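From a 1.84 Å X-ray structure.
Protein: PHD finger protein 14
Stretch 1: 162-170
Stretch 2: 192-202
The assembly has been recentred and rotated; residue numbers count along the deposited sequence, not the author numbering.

Stretch 1 162-170: AQREGLLSE
Stretch 2 (192-202) FDRKWKRKNYL

How do the two stretches lie against each other? Stretch 1 leaves a helix after Arg 164, turns through Glu 165 to Leu 167, and becomes a strand at Leu 168; stretch 2 is helical throughout. As stretch 1 advances, its partners move back along that helix, from Tyr 201 to Arg 194: the CA atoms of Arg 164 and Tyr 201 are 6.0 Å apart, and those of Gly 166 and Arg 194 only 4.3 Å. Together the stretches bury 536 Å².

How does the last helical turn meet Tyr 201? Gln 163, with chi1 and chi2 both t, extends to the ring edge, where its OE1 is 3.8 Å from Tyr 201 CE1. The CB of Tyr 201 points toward stretch 1, and chi1 -174° (t) with chi2 89° lays one ring face under Arg 164, whose CA sits 3.6 Å from the ring centroid and 3° off the normal, a CH-pi contact. Arg 164 is also t, t, and its CG lies 3.4 Å from Tyr 201 CE2.

Why do two arginines gather at Glu 165? Its carbonyl and carboxylate both face positive charge. Arg 194 (m, t, p) donates from NE to Glu 165 O at 2.9 Å and 165°, and from NH1 to the same oxygen at 3.3 Å, while its NH1 forms a 3.0 Å salt bridge with Glu 165 OE1. The m, m rotamer of Glu 165 also puts OE1 over one face of the Arg 198 guanidinium, 3.7 Å from Arg 198 NE, a long salt bridge in which no N-H points at the oxygen.

What lets the backbone come so close at Gly 166? Its phi/psi of 77/29 closes a Schellman motif, with Gly 166 N bonded to Gln 163 O (3.0 Å) and Leu 167 N to Ala 162 O (3.0 Å). A CB here would lie 2.6 Å from Arg 194 O and 2.9 Å from Arg 198 CG, both clashes. Without one, Gly 166 O reaches Arg 194 CA at 3.4 Å in a CA-H...O contact.

How is the emerging strand held? Lys 197 (m, t, t, t) extends its amine to Leu 168 O, NZ to O 2.8 Å, a hydrogen bond to strand backbone. Water 1 links Lys 197 NZ (3.0 Å) to Gly 166 O (2.7 Å). Ser 169 (chi1 m) joins through water 2, which lies 2.8 Å from Ser 169 OG and donates to Asp 193 OD2 at 3.0 Å.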

# COMPACT_ATOMS: atom_id res chain seq x y z
N ALA A 162 8.23 -3.20 -1.23
CA ALA A 162 8.78 -2.62 -0.01
C ALA A 162 7.90 -2.95 1.19
O ALA A 162 8.41 -3.22 2.29
CB ALA A 162 8.94 -1.11 -0.17
N GLN A 163 6.58 -2.95 1.01
CA GLN A 163 5.70 -3.27 2.12
C GLN A 163 5.99 -4.67 2.65
O GLN A 163 6.03 -4.90 3.86
CB GLN A 163 4.23 -3.16 1.69
CG GLN A 163 3.24 -3.31 2.84
CD GLN A 163 1.79 -3.40 2.38
OE1 GLN A 163 1.49 -4.00 1.35
NE2 GLN A 163 0.89 -2.81 3.16
N ARG A 164 6.21 -5.62 1.73
CA ARG A 164 6.46 -7.00 2.11
C ARG A 164 7.74 -7.12 2.92
O ARG A 164 7.83 -7.95 3.83
CB ARG A 164 6.54 -7.86 0.84
CG ARG A 164 6.87 -9.32 1.06
CD ARG A 164 7.18 -10.02 -0.25
NE ARG A 164 8.53 -9.70 -0.72
CZ ARG A 164 8.80 -9.06 -1.85
NH1 ARG A 164 7.82 -8.69 -2.66
NH2 ARG A 164 10.06 -8.81 -2.18
N GLU A 165 8.73 -6.30 2.61
CA GLU A 165 10.01 -6.34 3.32
C GLU A 165 10.01 -5.48 4.58
O GLU A 165 11.07 -5.36 5.23
CB GLU A 165 11.13 -5.91 2.38
CG GLU A 165 11.41 -6.89 1.25
CD GLU A 165 11.97 -8.21 1.76
OE1 GLU A 165 12.56 -8.24 2.86
OE2 GLU A 165 11.82 -9.24 1.06
N GLY A 166 8.87 -4.89 4.95
CA GLY A 166 8.78 -4.12 6.17
C GLY A 166 9.39 -2.73 6.07
O GLY A 166 9.85 -2.19 7.07
N LEU A 167 9.40 -2.15 4.88
CA LEU A 167 10.17 -0.93 4.61
C LEU A 167 9.33 0.34 4.58
O LEU A 167 9.89 1.44 4.52
CB LEU A 167 10.92 -1.07 3.29
CG LEU A 167 11.85 -2.29 3.20
CD1 LEU A 167 12.53 -2.33 1.85
CD2 LEU A 167 12.88 -2.24 4.32
N LEU A 168 8.00 0.24 4.62
CA LEU A 168 7.13 1.41 4.55
C LEU A 168 6.82 1.90 5.95
O LEU A 168 6.47 1.11 6.83
CB LEU A 168 5.82 1.08 3.82
CG LEU A 168 5.92 0.49 2.41
CD1 LEU A 168 4.52 0.30 1.83
CD2 LEU A 168 6.76 1.40 1.51
N SER A 169 6.94 3.21 6.15
CA SER A 169 6.67 3.84 7.44
C SER A 169 5.71 5.00 7.26
O SER A 169 5.64 5.62 6.20
CB SER A 169 7.97 4.34 8.11
OG SER A 169 8.91 3.30 8.28
N GLU A 170 4.98 5.30 8.33
CA GLU A 170 4.17 6.51 8.41
C GLU A 170 4.57 7.25 9.67
O GLU A 170 4.51 6.68 10.77
CB GLU A 170 2.67 6.19 8.42
CG GLU A 170 1.79 7.43 8.51
CD GLU A 170 0.30 7.10 8.54
OE1 GLU A 170 -0.52 8.04 8.44
OE2 GLU A 170 -0.05 5.90 8.65
N PHE A 192 14.08 -2.67 14.01
CA PHE A 192 12.93 -3.05 14.82
C PHE A 192 11.64 -2.93 14.02
O PHE A 192 10.79 -3.84 14.02
CB PHE A 192 12.85 -2.18 16.07
CG PHE A 192 11.62 -2.44 16.90
CD1 PHE A 192 11.60 -3.49 17.81
CD2 PHE A 192 10.49 -1.65 16.77
CE1 PHE A 192 10.48 -3.73 18.57
CE2 PHE A 192 9.37 -1.89 17.53
CZ PHE A 192 9.36 -2.93 18.43
N ASP A 193 11.47 -1.80 13.33
CA ASP A 193 10.26 -1.56 12.55
C ASP A 193 10.12 -2.58 11.43
O ASP A 193 9.02 -3.10 11.20
CB ASP A 193 10.27 -0.14 12.00
CG ASP A 193 9.86 0.88 13.03
OD1 ASP A 193 9.37 0.47 14.11
OD2 ASP A 193 10.02 2.09 12.76
N ARG A 194 11.21 -2.88 10.72
CA ARG A 194 11.17 -3.92 9.70
C ARG A 194 10.67 -5.24 10.27
O ARG A 194 9.88 -5.94 9.63
CB ARG A 194 12.55 -4.16 9.10
CG ARG A 194 12.93 -3.31 7.94
CD ARG A 194 14.12 -3.95 7.26
NE ARG A 194 13.69 -5.00 6.34
CZ ARG A 194 14.47 -5.98 5.91
NH1 ARG A 194 13.99 -6.87 5.06
NH2 ARG A 194 15.72 -6.09 6.33
N LYS A 195 11.16 -5.60 11.45
CA LYS A 195 10.89 -6.93 11.99
C LYS A 195 9.40 -7.15 12.23
O LYS A 195 8.83 -8.15 11.78
CB LYS A 195 11.71 -7.14 13.26
CG LYS A 195 13.03 -7.86 13.00
CD LYS A 195 13.76 -8.22 14.28
CE LYS A 195 14.41 -7.00 14.89
NZ LYS A 195 15.72 -7.33 15.55
N TRP A 196 8.74 -6.23 12.92
CA TRP A 196 7.33 -6.48 13.20
C TRP A 196 6.46 -6.22 11.98
O TRP A 196 5.40 -6.85 11.83
CB TRP A 196 6.84 -5.66 14.41
CG TRP A 196 6.78 -4.16 14.23
CD1 TRP A 196 7.69 -3.25 14.67
CD2 TRP A 196 5.73 -3.42 13.59
NE1 TRP A 196 7.27 -1.98 14.34
CE2 TRP A 196 6.08 -2.06 13.68
CE3 TRP A 196 4.54 -3.77 12.96
CZ2 TRP A 196 5.27 -1.05 13.15
CZ3 TRP A 196 3.74 -2.78 12.44
CH2 TRP A 196 4.11 -1.43 12.53
N LYS A 197 6.90 -5.36 11.05
CA LYS A 197 6.13 -5.18 9.82
C LYS A 197 6.23 -6.41 8.92
O LYS A 197 5.22 -6.84 8.34
CB LYS A 197 6.58 -3.93 9.07
CG LYS A 197 6.22 -2.64 9.78
CD LYS A 197 6.99 -1.47 9.18
CE LYS A 197 6.60 -0.17 9.87
NZ LYS A 197 7.49 0.95 9.46
N ARG A 198 7.43 -6.96 8.76
CA ARG A 198 7.56 -8.19 7.98
C ARG A 198 6.73 -9.31 8.59
O ARG A 198 6.08 -10.09 7.87
CB ARG A 198 9.02 -8.61 7.87
CG ARG A 198 9.87 -7.72 7.00
CD ARG A 198 11.32 -8.18 6.99
NE ARG A 198 11.51 -9.41 6.23
CZ ARG A 198 12.63 -10.12 6.22
NH1 ARG A 198 13.67 -9.73 6.94
NH2 ARG A 198 12.72 -11.22 5.49
N LYS A 199 6.73 -9.40 9.92
CA LYS A 199 5.95 -10.43 10.60
C LYS A 199 4.45 -10.24 10.35
O LYS A 199 3.74 -11.20 10.04
CB LYS A 199 6.26 -10.41 12.10
CG LYS A 199 5.43 -11.39 12.91
CD LYS A 199 5.79 -11.36 14.38
CE LYS A 199 4.93 -12.31 15.19
NZ LYS A 199 5.15 -13.74 14.82
N ASN A 200 3.96 -9.00 10.46
CA ASN A 200 2.54 -8.77 10.26
C ASN A 200 2.14 -8.94 8.80
O ASN A 200 1.03 -9.41 8.51
CB ASN A 200 2.15 -7.37 10.75
CG ASN A 200 2.01 -7.32 12.26
OD1 ASN A 200 2.29 -8.29 12.95
ND2 ASN A 200 1.58 -6.17 12.77
N TYR A 201 3.01 -8.58 7.86
CA TYR A 201 2.73 -8.86 6.46
C TYR A 201 2.55 -10.35 6.23
O TYR A 201 1.60 -10.78 5.56
CB TYR A 201 3.85 -8.31 5.57
CG TYR A 201 3.55 -8.44 4.10
CD1 TYR A 201 2.88 -7.44 3.42
CD2 TYR A 201 3.92 -9.58 3.39
CE1 TYR A 201 2.59 -7.55 2.07
CE2 TYR A 201 3.63 -9.71 2.04
CZ TYR A 201 2.97 -8.69 1.39
OH TYR A 201 2.69 -8.82 0.05
N LEU A 202 3.44 -11.17 6.78
CA LEU A 202 3.33 -12.62 6.61
C LEU A 202 2.03 -13.15 7.21
O LEU A 202 1.40 -14.05 6.64
CB LEU A 202 4.53 -13.32 7.23
CG LEU A 202 5.83 -13.10 6.45
CD1 LEU A 202 7.03 -13.54 7.28
CD2 LEU A 202 5.77 -13.84 5.12
O HOH W 1 10.15 0.00 8.54
O HOH W 2 10.89 3.48 10.26
O HOH W 3 4.88 3.09 10.34